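Local coordinates for designed Anbu Protein (Synthetic construct, PDB 5LOY), which is a consensus-designed Anbu, an ancestral proteasome-like beta subunit that forms helical assemblies and probably acts as an Ntn-type hydrolase in protein degradation, at residues Ser28-Phe36 and Val45-Gln56; Val187-Val195 and His205-Phe216. All coordinates share one frame; numbering follows the deposited sequence.

Interaction 1 (Ser28-Phe36 and Val45-Gln56); sequences STFRKMHVF and VLLTAGNLATTQ
M33 and L47 lie side by side and point the same way at the tight end of this contact, CG of M33 3.8 Å from CD2 of L47. L47 brings that branch across because its CG stands anti to the carbonyl carbon (chi1 -47°), and M33, bent only at its last torsion, turns CE back to the same methyl. V45 CG1 meets M33 CG beside it, at 4.0 Å, while L194 and D192 of strand 191-197 cover M33 from beyond. The strands beneath run antiparallel, their axes 4.7 Å apart. H34 and L46 form a hydrogen-bonded pair, L46 N giving the straighter bond to H34 O (2.8 Å, 170° at the hydrogen). On the H34 side of the sheet L46 O lies at the edge of the H34 imidazole, near its plane, and T48 CG2 comes obliquely to CD2. Together 33-38 and 42-50 make a beta hairpin at the rim of one of the two antiparallel sheets of the proteasome-type fold. Where strand 33-38 begins, T48 N still bonds to K32 O, and the lysine's methylenes pass T48 OG1 and O. The K32 chain, bent at its end, carries NZ to T20 OG1, with a weak hydrogen bond to T1 OG1. Beyond K32 the backbones part, F30 and L52 being 8.8 Å apart between CA atoms, and side chains alone bridge the gap. L52 sets CD2 almost over the centre of the F30 ring, 3.5 Å from the centroid, a CH-pi contact from the first turn of helix 52-62. The looser, more solvent-facing margin is Q56, whose amide, turned 75° to the ring, brings NE2 within 3.9 Å of F30 CE2.

Interaction 2 (Val187-Val195 and His205-Phe216); sequences VGLPLDLLV and HRRRIDEDDPYF
P190 CG sits over one face of the R208 guanidinium, 4.1 Å above its plane, while D192 OD2 lies at the edge, near that plane. The second guanidinium, of R207, has I209 CG1 over one face and the D213 carboxylate at its edge. These groups decorate the antiparallel beta hairpin of strands 191-197 and 205-209, D192 and R208 on one side of the sheet, L191, L193, R207 and I209 on the other. R208 NH2 reaches D192 OD2 in a straight but weak bond of 3.3 Å, part of a salt bridge, its group turned 37° from the carboxylate. With CG anti to the backbone N (chi1 173°) and a bend at chi3, the R208 chain runs alongside P190 before swinging to the acid. D192 has its stronger partner in R31, which meets OD1, so an alanine in place of D192 would probably leave R31 and R208, whose like charges lie close together, without the carboxylate they share. Main-chain bonds pair L191 with I209 and L193 with R207 in both directions, and W239 of the second subunit packs on L193 and R207 and stacks on H205. P190, preceded by a cis peptide, and L189 carry the contact past the strand end. L189 divides its methyls, CD1 lying 3.6 Å from E211 CA and CD2 4.0 Å from CE2 of the F216 ring. D213 N-caps helix 214-232, and R207 grips it end-on, NH1 to OD1 and NH2 to OD2; F216 N meets that same OD2 at 3.1 Å, from the opposite face of the carboxylate to R207 NH2.

How the interactions relate
Interaction 1 closes before interaction 2 opens along the chain; their centres lie about 16 Å apart, yet their side chains touch. R31 of 28-36 sends NH2 to D192 OD1 at 3.1 Å, a salt bridge tying the loop before strand 33-38 to the hairpin of 187-195 and 205-216. Next to it R206 lays its guanidinium against the first hairpin, NH1 3.5 Å from V35 CG2 and NH2 3.6 Å from M33 SD. Strand 11-21 borders both: K32 bonds to T20, and P190 O accepts from S18. Through K32 NZ, interaction 1 also reaches T1, the N-terminal threonine, which is probably the nucleophile, as in proteasome beta subunits.

Interaction 1 (Ser28-Phe36 and Val45-Gln56)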
loop_
_atom_site.group_PDB
_atom_site.type_symbol
_atom_site.label_atom_id
_atom_site.label_comp_id
_atom_site.label_asym_id
_atom_site.label_seq_id
_atom_site.Cartn_x
_atom_site.Cartn_y
_atom_site.Cartn_z
ATOM N N SER A 28 4.237 -2.805 21.722
ATOM C CA SER A 28 5.279 -3.760 22.109
ATOM C C SER A 28 5.291 -4.985 21.240
ATOM O O SER A 28 4.584 -5.055 20.217
ATOM C CB SER A 28 5.263 -4.112 23.618
ATOM O OG SER A 28 3.955 -4.119 24.118
ATOM N N THR A 29 6.178 -5.899 21.610
ATOM C CA THR A 29 6.438 -7.089 20.835
ATOM C C THR A 29 5.563 -8.247 21.334
ATOM O O THR A 29 5.583 -8.605 22.504
ATOM C CB THR A 29 7.939 -7.409 20.938
ATOM O OG1 THR A 29 8.679 -6.253 20.540
ATOM C CG2 THR A 29 8.333 -8.556 20.035
ATOM N N PHE A 30 4.770 -8.785 20.423
ATOM C CA PHE A 30 3.994 -10.002 20.647
ATOM C C PHE A 30 4.063 -10.847 19.382
ATOM O O PHE A 30 3.799 -10.361 18.300
ATOM C CB PHE A 30 2.531 -9.686 20.952
ATOM C CG PHE A 30 2.296 -9.166 22.332
ATOM C CD1 PHE A 30 2.396 -7.816 22.606
ATOM C CD2 PHE A 30 1.941 -10.017 23.355
ATOM C CE1 PHE A 30 2.177 -7.328 23.883
ATOM C CE2 PHE A 30 1.706 -9.536 24.634
ATOM C CZ PHE A 30 1.833 -8.188 24.902
ATOM N N ARG A 31 4.426 -12.113 19.541
ATOM C CA ARG A 31 4.474 -13.085 18.438
ATOM C C ARG A 31 3.057 -13.314 17.849
ATOM O O ARG A 31 2.104 -13.426 18.597
ATOM C CB ARG A 31 5.054 -14.393 19.001
ATOM C CG ARG A 31 5.404 -15.475 17.987
ATOM C CD ARG A 31 5.756 -16.812 18.658
ATOM N NE ARG A 31 6.896 -17.460 17.992
ATOM C CZ ARG A 31 8.171 -17.351 18.376
ATOM N NH1 ARG A 31 8.517 -16.636 19.435
ATOM N NH2 ARG A 31 9.114 -17.973 17.687
ATOM N N LYS A 32 2.936 -13.405 16.526
ATOM C CA LYS A 32 1.640 -13.569 15.882
ATOM C C LYS A 32 1.445 -14.873 15.118
ATOM O O LYS A 32 0.437 -15.051 14.443
ATOM C CB LYS A 32 1.416 -12.401 14.937
ATOM C CG LYS A 32 1.431 -11.052 15.653
ATOM C CD LYS A 32 1.427 -9.930 14.638
ATOM C CE LYS A 32 1.814 -8.577 15.232
ATOM N NZ LYS A 32 0.824 -8.141 16.249
ATOM N N MET A 33 2.402 -15.789 15.244
ATOM C CA MET A 33 2.385 -17.082 14.580
ATOM C C MET A 33 2.259 -18.158 15.638
ATOM O O MET A 33 3.021 -18.161 16.623
ATOM C CB MET A 33 3.671 -17.283 13.782
ATOM C CG MET A 33 3.764 -18.610 13.034
ATOM S SD MET A 33 5.268 -18.821 12.059
ATOM C CE MET A 33 4.981 -17.623 10.762
ATOM N N HIS A 34 1.288 -19.059 15.433
ATOM C CA HIS A 34 1.009 -20.173 16.345
ATOM C C HIS A 34 0.915 -21.471 15.531
ATOM O O HIS A 34 0.214 -21.539 14.524
ATOM C CB HIS A 34 -0.303 -19.950 17.106
ATOM C CG HIS A 34 -0.395 -18.615 17.768
ATOM N ND1 HIS A 34 -0.118 -18.423 19.105
ATOM C CD2 HIS A 34 -0.707 -17.394 17.268
ATOM C CE1 HIS A 34 -0.269 -17.144 19.406
ATOM N NE2 HIS A 34 -0.621 -16.497 18.308
ATOM N N VAL A 35 1.604 -22.502 16.003
ATOM C CA VAL A 35 1.739 -23.745 15.285
ATOM C C VAL A 35 1.163 -24.919 16.088
ATOM O O VAL A 35 1.451 -25.090 17.265
ATOM C CB VAL A 35 3.216 -24.010 14.966
ATOM C CG1 VAL A 35 3.376 -25.339 14.245
ATOM C CG2 VAL A 35 3.771 -22.876 14.123
ATOM N N PHE A 36 0.325 -25.706 15.423
ATOM C CA PHE A 36 -0.239 -26.924 15.989
ATOM C C PHE A 36 0.247 -28.065 15.101
ATOM O O PHE A 36 -0.074 -28.119 13.928
ATOM C CB PHE A 36 -1.765 -26.804 16.028
ATOM C CG PHE A 36 -2.237 -25.552 16.703
ATOM C CD1 PHE A 36 -2.298 -24.363 16.008
ATOM C CD2 PHE A 36 -2.556 -25.547 18.066
ATOM C CE1 PHE A 36 -2.697 -23.191 16.643
ATOM C CE2 PHE A 36 -2.958 -24.378 18.719
ATOM C CZ PHE A 36 -3.029 -23.197 17.996
ATOM N N VAL A 45 -1.007 -23.922 10.924
ATOM C CA VAL A 45 -0.395 -22.665 11.316
ATOM C C VAL A 45 -1.432 -21.566 11.316
ATOM O O VAL A 45 -2.172 -21.430 10.348
ATOM C CB VAL A 45 0.692 -22.235 10.328
ATOM C CG1 VAL A 45 1.369 -20.965 10.816
ATOM C CG2 VAL A 45 1.707 -23.341 10.140
ATOM N N LEU A 46 -1.470 -20.796 12.405
ATOM C CA LEU A 46 -2.434 -19.708 12.594
ATOM C C LEU A 46 -1.719 -18.361 12.789
ATOM O O LEU A 46 -0.865 -18.234 13.656
ATOM C CB LEU A 46 -3.320 -20.029 13.798
ATOM C CG LEU A 46 -4.371 -18.997 14.226
ATOM C CD1 LEU A 46 -5.469 -18.862 13.179
ATOM C CD2 LEU A 46 -4.982 -19.391 15.551
ATOM N N LEU A 47 -2.049 -17.373 11.964
ATOM C CA LEU A 47 -1.502 -16.033 12.093
ATOM C C LEU A 47 -2.634 -15.104 12.514
ATOM O O LEU A 47 -3.746 -15.202 11.981
ATOM C CB LEU A 47 -0.904 -15.545 10.770
ATOM C CG LEU A 47 0.025 -16.487 10.007
ATOM C CD1 LEU A 47 0.455 -15.862 8.684
ATOM C CD2 LEU A 47 1.253 -16.876 10.817
ATOM N N THR A 48 -2.309 -14.183 13.424
ATOM C CA THR A 48 -3.270 -13.268 14.006
ATOM C C THR A 48 -3.066 -11.776 13.661
ATOM O O THR A 48 -1.947 -11.315 13.450
ATOM C CB THR A 48 -3.250 -13.385 15.537
ATOM O OG1 THR A 48 -2.018 -12.875 16.051
ATOM C CG2 THR A 48 -3.394 -14.825 15.948
ATOM N N ALA A 49 -4.158 -11.021 13.640
ATOM C CA ALA A 49 -4.091 -9.565 13.492
ATOM C C ALA A 49 -5.277 -8.891 14.163
ATOM O O ALA A 49 -6.345 -9.491 14.307
ATOM C CB ALA A 49 -4.073 -9.204 12.033
ATOM N N GLY A 50 -5.094 -7.640 14.549
ATOM C CA GLY A 50 -6.154 -6.837 15.160
ATOM C C GLY A 50 -5.958 -6.713 16.645
ATOM O O GLY A 50 -4.873 -6.829 17.151
ATOM N N ASN A 51 -7.044 -6.488 17.349
ATOM C CA ASN A 51 -7.002 -6.253 18.758
ATOM C C ASN A 51 -6.404 -7.436 19.512
ATOM O O ASN A 51 -6.877 -8.555 19.378
ATOM C CB ASN A 51 -8.405 -5.984 19.217
ATOM C CG ASN A 51 -8.455 -5.544 20.641
ATOM O OD1 ASN A 51 -8.321 -6.351 21.560
ATOM N ND2 ASN A 51 -8.626 -4.269 20.846
ATOM N N LEU A 52 -5.361 -7.181 20.295
ATOM C CA LEU A 52 -4.633 -8.229 21.013
ATOM C C LEU A 52 -5.484 -8.935 22.059
ATOM O O LEU A 52 -5.391 -10.128 22.213
ATOM C CB LEU A 52 -3.395 -7.644 21.697
ATOM C CG LEU A 52 -2.467 -8.667 22.382
ATOM C CD1 LEU A 52 -1.838 -9.594 21.358
ATOM C CD2 LEU A 52 -1.390 -7.990 23.178
ATOM N N ALA A 53 -6.293 -8.205 22.813
ATOM C CA ALA A 53 -7.167 -8.875 23.781
ATOM C C ALA A 53 -8.086 -9.880 23.088
ATOM O O ALA A 53 -8.337 -10.964 23.612
ATOM C CB ALA A 53 -7.976 -7.883 24.605
ATOM N N THR A 54 -8.571 -9.520 21.916
ATOM C CA THR A 54 -9.442 -10.402 21.160
ATOM C C THR A 54 -8.672 -11.616 20.616
ATOM O O THR A 54 -9.105 -12.743 20.802
ATOM C CB THR A 54 -10.105 -9.636 20.011
ATOM O OG1 THR A 54 -10.885 -8.587 20.564
ATOM C CG2 THR A 54 -11.003 -10.539 19.173
ATOM N N THR A 55 -7.524 -11.400 19.978
ATOM C CA THR A 55 -6.789 -12.550 19.445
ATOM C C THR A 55 -6.358 -13.517 20.558
ATOM O O THR A 55 -6.462 -14.715 20.385
ATOM C CB THR A 55 -5.578 -12.158 18.595
ATOM O OG1 THR A 55 -4.636 -11.473 19.410
ATOM C CG2 THR A 55 -6.015 -11.275 17.468
ATOM N N GLN A 56 -5.906 -12.997 21.687
ATOM C CA GLN A 56 -5.482 -13.853 22.779
ATOM C C GLN A 56 -6.652 -14.652 23.336
ATOM O O GLN A 56 -6.463 -15.774 23.772
ATOM C CB GLN A 56 -4.844 -13.054 23.925
ATOM C CG GLN A 56 -3.452 -12.553 23.637
ATOM C CD GLN A 56 -2.747 -11.943 24.858
ATOM O OE1 GLN A 56 -3.376 -11.520 25.828
ATOM N NE2 GLN A 56 -1.419 -11.905 24.804
#

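Interaction 2 (Val187-Val195 and His205-Phe216)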
loop_
_atom_site.group_PDB
_atom_site.type_symbol
_atom_site.label_atom_id
_atom_site.label_comp_id
_atom_site.label_asym_id
_atom_site.label_seq_id
_atom_site.Cartn_x
_atom_site.Cartn_y
_atom_site.Cartn_z
ATOM N N VAL A 187 4.458 -1.632 11.518
ATOM C CA VAL A 187 5.055 -2.958 11.390
ATOM C C VAL A 187 6.568 -2.956 11.655
ATOM O O VAL A 187 7.261 -1.993 11.333
ATOM C CB VAL A 187 4.579 -3.738 10.127
ATOM C CG1 VAL A 187 3.544 -2.973 9.330
ATOM C CG2 VAL A 187 5.717 -4.225 9.271
ATOM N N GLY A 188 7.052 -4.028 12.288
ATOM C CA GLY A 188 8.407 -4.072 12.824
ATOM C C GLY A 188 8.933 -5.440 13.231
ATOM O O GLY A 188 8.177 -6.346 13.564
ATOM N N LEU A 189 10.258 -5.561 13.214
ATOM C CA LEU A 189 10.970 -6.769 13.628
ATOM C C LEU A 189 10.826 -6.966 15.111
ATOM O O LEU A 189 10.647 -6.005 15.836
ATOM C CB LEU A 189 12.457 -6.622 13.312
ATOM C CG LEU A 189 12.868 -6.545 11.832
ATOM C CD1 LEU A 189 14.377 -6.469 11.680
ATOM C CD2 LEU A 189 12.368 -7.744 11.085
ATOM N N PRO A 190 10.946 -8.215 15.590
ATOM C CA PRO A 190 11.285 -9.445 14.855
ATOM C C PRO A 190 10.168 -10.057 14.044
ATOM O O PRO A 190 9.008 -9.924 14.452
ATOM C CB PRO A 190 11.703 -10.408 15.966
ATOM C CG PRO A 190 11.102 -9.856 17.225
ATOM C CD PRO A 190 11.133 -8.374 17.045
ATOM N N LEU A 191 10.525 -10.728 12.930
ATOM C CA LEU A 191 9.587 -11.542 12.147
ATOM C C LEU A 191 9.716 -12.984 12.477
ATOM O O LEU A 191 10.767 -13.434 12.884
ATOM C CB LEU A 191 9.858 -11.524 10.641
ATOM C CG LEU A 191 10.277 -10.224 9.984
ATOM C CD1 LEU A 191 10.361 -10.443 8.492
ATOM C CD2 LEU A 191 9.287 -9.123 10.328
ATOM N N ASP A 192 8.627 -13.708 12.244
ATOM C CA ASP A 192 8.613 -15.160 12.243
ATOM C C ASP A 192 8.393 -15.619 10.798
ATOM O O ASP A 192 7.622 -15.006 10.047
ATOM C CB ASP A 192 7.532 -15.695 13.194
ATOM C CG ASP A 192 7.880 -15.454 14.673
ATOM O OD1 ASP A 192 8.724 -16.208 15.218
ATOM O OD2 ASP A 192 7.350 -14.482 15.289
ATOM N N LEU A 193 9.130 -16.653 10.410
ATOM C CA LEU A 193 9.058 -17.216 9.082
ATOM C C LEU A 193 8.957 -18.741 9.162
ATOM O O LEU A 193 9.758 -19.382 9.861
ATOM C CB LEU A 193 10.309 -16.847 8.300
ATOM C CG LEU A 193 10.412 -17.497 6.908
ATOM C CD1 LEU A 193 9.358 -16.914 5.964
ATOM C CD2 LEU A 193 11.808 -17.315 6.321
ATOM N N LEU A 194 7.985 -19.320 8.446
ATOM C CA LEU A 194 7.816 -20.774 8.411
ATOM C C LEU A 194 7.591 -21.240 6.989
ATOM O O LEU A 194 6.752 -20.698 6.281
ATOM C CB LEU A 194 6.653 -21.172 9.301
ATOM C CG LEU A 194 6.491 -22.657 9.602
ATOM C CD1 LEU A 194 5.689 -22.828 10.892
ATOM C CD2 LEU A 194 5.828 -23.420 8.467
ATOM N N VAL A 195 8.361 -22.236 6.582
ATOM C CA VAL A 195 8.295 -22.791 5.232
ATOM C C VAL A 195 7.980 -24.270 5.326
ATOM O O VAL A 195 8.716 -25.015 5.958
ATOM C CB VAL A 195 9.638 -22.622 4.477
ATOM C CG1 VAL A 195 9.591 -23.341 3.123
ATOM C CG2 VAL A 195 9.950 -21.157 4.272
ATOM N N HIS A 205 11.170 -25.947 8.150
ATOM C CA HIS A 205 11.957 -24.767 8.459
ATOM C C HIS A 205 11.107 -23.706 9.147
ATOM O O HIS A 205 10.030 -23.327 8.672
ATOM C CB HIS A 205 12.640 -24.157 7.226
ATOM C CG HIS A 205 13.525 -25.112 6.473
ATOM N ND1 HIS A 205 13.360 -25.440 5.136
ATOM C CD2 HIS A 205 14.625 -25.782 6.888
ATOM C CE1 HIS A 205 14.314 -26.287 4.777
ATOM N NE2 HIS A 205 15.095 -26.505 5.820
ATOM N N ARG A 206 11.596 -23.239 10.286
ATOM C CA ARG A 206 10.922 -22.205 11.043
ATOM C C ARG A 206 11.964 -21.434 11.829
ATOM O O ARG A 206 12.758 -22.028 12.558
ATOM C CB ARG A 206 9.876 -22.833 11.951
ATOM C CG ARG A 206 9.712 -22.247 13.340
ATOM C CD ARG A 206 8.490 -21.394 13.512
ATOM N NE ARG A 206 7.700 -21.878 14.648
ATOM C CZ ARG A 206 6.904 -21.125 15.409
ATOM N NH1 ARG A 206 6.222 -21.699 16.401
ATOM N NH2 ARG A 206 6.768 -19.809 15.184
ATOM N N ARG A 207 11.977 -20.117 11.668
ATOM C CA ARG A 207 12.835 -19.291 12.500
ATOM C C ARG A 207 12.345 -17.873 12.728
ATOM O O ARG A 207 11.390 -17.412 12.113
ATOM C CB ARG A 207 14.274 -19.274 11.973
ATOM C CG ARG A 207 14.499 -18.485 10.703
ATOM C CD ARG A 207 15.935 -18.713 10.225
ATOM N NE ARG A 207 16.315 -17.774 9.166
ATOM C CZ ARG A 207 17.005 -16.640 9.339
ATOM N NH1 ARG A 207 17.415 -16.258 10.542
ATOM N NH2 ARG A 207 17.275 -15.880 8.287
ATOM N N ARG A 208 13.031 -17.229 13.664
ATOM C CA ARG A 208 12.830 -15.859 14.045
ATOM C C ARG A 208 13.964 -15.000 13.431
ATOM O O ARG A 208 15.135 -15.341 13.503
ATOM C CB ARG A 208 12.803 -15.799 15.577
ATOM C CG ARG A 208 12.757 -14.405 16.195
ATOM C CD ARG A 208 12.065 -14.378 17.571
ATOM N NE ARG A 208 10.619 -14.143 17.451
ATOM C CZ ARG A 208 9.851 -13.635 18.412
ATOM N NH1 ARG A 208 10.374 -13.336 19.587
ATOM N NH2 ARG A 208 8.545 -13.439 18.199
ATOM N N ILE A 209 13.580 -13.907 12.787
ATOM C CA ILE A 209 14.504 -13.001 12.127
ATOM C C ILE A 209 14.518 -11.673 12.874
ATOM O O ILE A 209 13.526 -10.948 12.857
ATOM C CB ILE A 209 14.036 -12.765 10.686
ATOM C CG1 ILE A 209 14.184 -14.052 9.878
ATOM C CG2 ILE A 209 14.849 -11.669 10.009
ATOM C CD1 ILE A 209 13.496 -14.011 8.526
ATOM N N ASP A 210 15.627 -11.346 13.515
ATOM C CA ASP A 210 15.736 -10.094 14.274
ATOM C C ASP A 210 16.577 -9.028 13.562
ATOM O O ASP A 210 17.104 -9.254 12.477
ATOM C CB ASP A 210 16.241 -10.356 15.705
ATOM C CG ASP A 210 17.685 -10.857 15.760
ATOM O OD1 ASP A 210 18.451 -10.657 14.788
ATOM O OD2 ASP A 210 18.069 -11.447 16.806
ATOM N N GLU A 211 16.700 -7.858 14.173
ATOM C CA GLU A 211 17.430 -6.732 13.553
ATOM C C GLU A 211 18.895 -7.031 13.193
ATOM O O GLU A 211 19.462 -6.368 12.358
ATOM C CB GLU A 211 17.362 -5.474 14.446
ATOM C CG GLU A 211 18.286 -5.459 15.659
ATOM C CD GLU A 211 18.024 -4.270 16.600
ATOM O OE1 GLU A 211 17.206 -3.387 16.252
ATOM O OE2 GLU A 211 18.653 -4.199 17.689
ATOM N N ASP A 212 19.499 -8.027 13.826
ATOM C CA ASP A 212 20.887 -8.402 13.551
ATOM C C ASP A 212 21.049 -9.525 12.529
ATOM O O ASP A 212 22.171 -9.881 12.199
ATOM C CB ASP A 212 21.559 -8.850 14.848
ATOM C CG ASP A 212 21.692 -7.720 15.869
ATOM O OD1 ASP A 212 21.941 -6.556 15.457
ATOM O OD2 ASP A 212 21.548 -8.003 17.079
ATOM N N ASP A 213 19.952 -10.070 12.000
ATOM C CA ASP A 213 20.053 -11.238 11.138
ATOM C C ASP A 213 20.884 -10.959 9.886
ATOM O O ASP A 213 20.502 -10.122 9.078
ATOM C CB ASP A 213 18.682 -11.733 10.709
ATOM C CG ASP A 213 18.763 -13.052 9.979
ATOM O OD1 ASP A 213 19.330 -13.996 10.554
ATOM O OD2 ASP A 213 18.278 -13.150 8.829
ATOM N N PRO A 214 22.010 -11.674 9.709
ATOM C CA PRO A 214 22.867 -11.417 8.543
ATOM C C PRO A 214 22.156 -11.603 7.216
ATOM O O PRO A 214 22.305 -10.777 6.342
ATOM C CB PRO A 214 23.994 -12.440 8.698
ATOM C CG PRO A 214 24.082 -12.670 10.172
ATOM C CD PRO A 214 22.647 -12.620 10.648
ATOM N N TYR A 215 21.374 -12.661 7.065
ATOM C CA TYR A 215 20.727 -12.901 5.790
ATOM C C TYR A 215 19.759 -11.762 5.437
ATOM O O TYR A 215 19.801 -11.234 4.303
ATOM C CB TYR A 215 19.990 -14.233 5.748
ATOM C CG TYR A 215 19.199 -14.409 4.462
ATOM C CD1 TYR A 215 19.835 -14.622 3.250
ATOM C CD2 TYR A 215 17.825 -14.337 4.461
ATOM C CE1 TYR A 215 19.117 -14.771 2.083
ATOM C CE2 TYR A 215 17.090 -14.498 3.304
ATOM C CZ TYR A 215 17.732 -14.711 2.117
ATOM O OH TYR A 215 16.962 -14.848 0.966
ATOM N N PHE A 216 18.899 -11.376 6.386
ATOM C CA PHE A 216 17.891 -10.362 6.085
ATOM C C PHE A 216 18.566 -9.020 5.786
ATOM O O PHE A 216 18.111 -8.303 4.910
ATOM C CB PHE A 216 16.838 -10.252 7.196
ATOM C CG PHE A 216 15.607 -9.434 6.813
ATOM C CD1 PHE A 216 14.962 -9.602 5.601
ATOM C CD2 PHE A 216 15.093 -8.512 7.692
ATOM C CE1 PHE A 216 13.822 -8.858 5.273
ATOM C CE2 PHE A 216 13.962 -7.767 7.375
ATOM C CZ PHE A 216 13.329 -7.927 6.160
#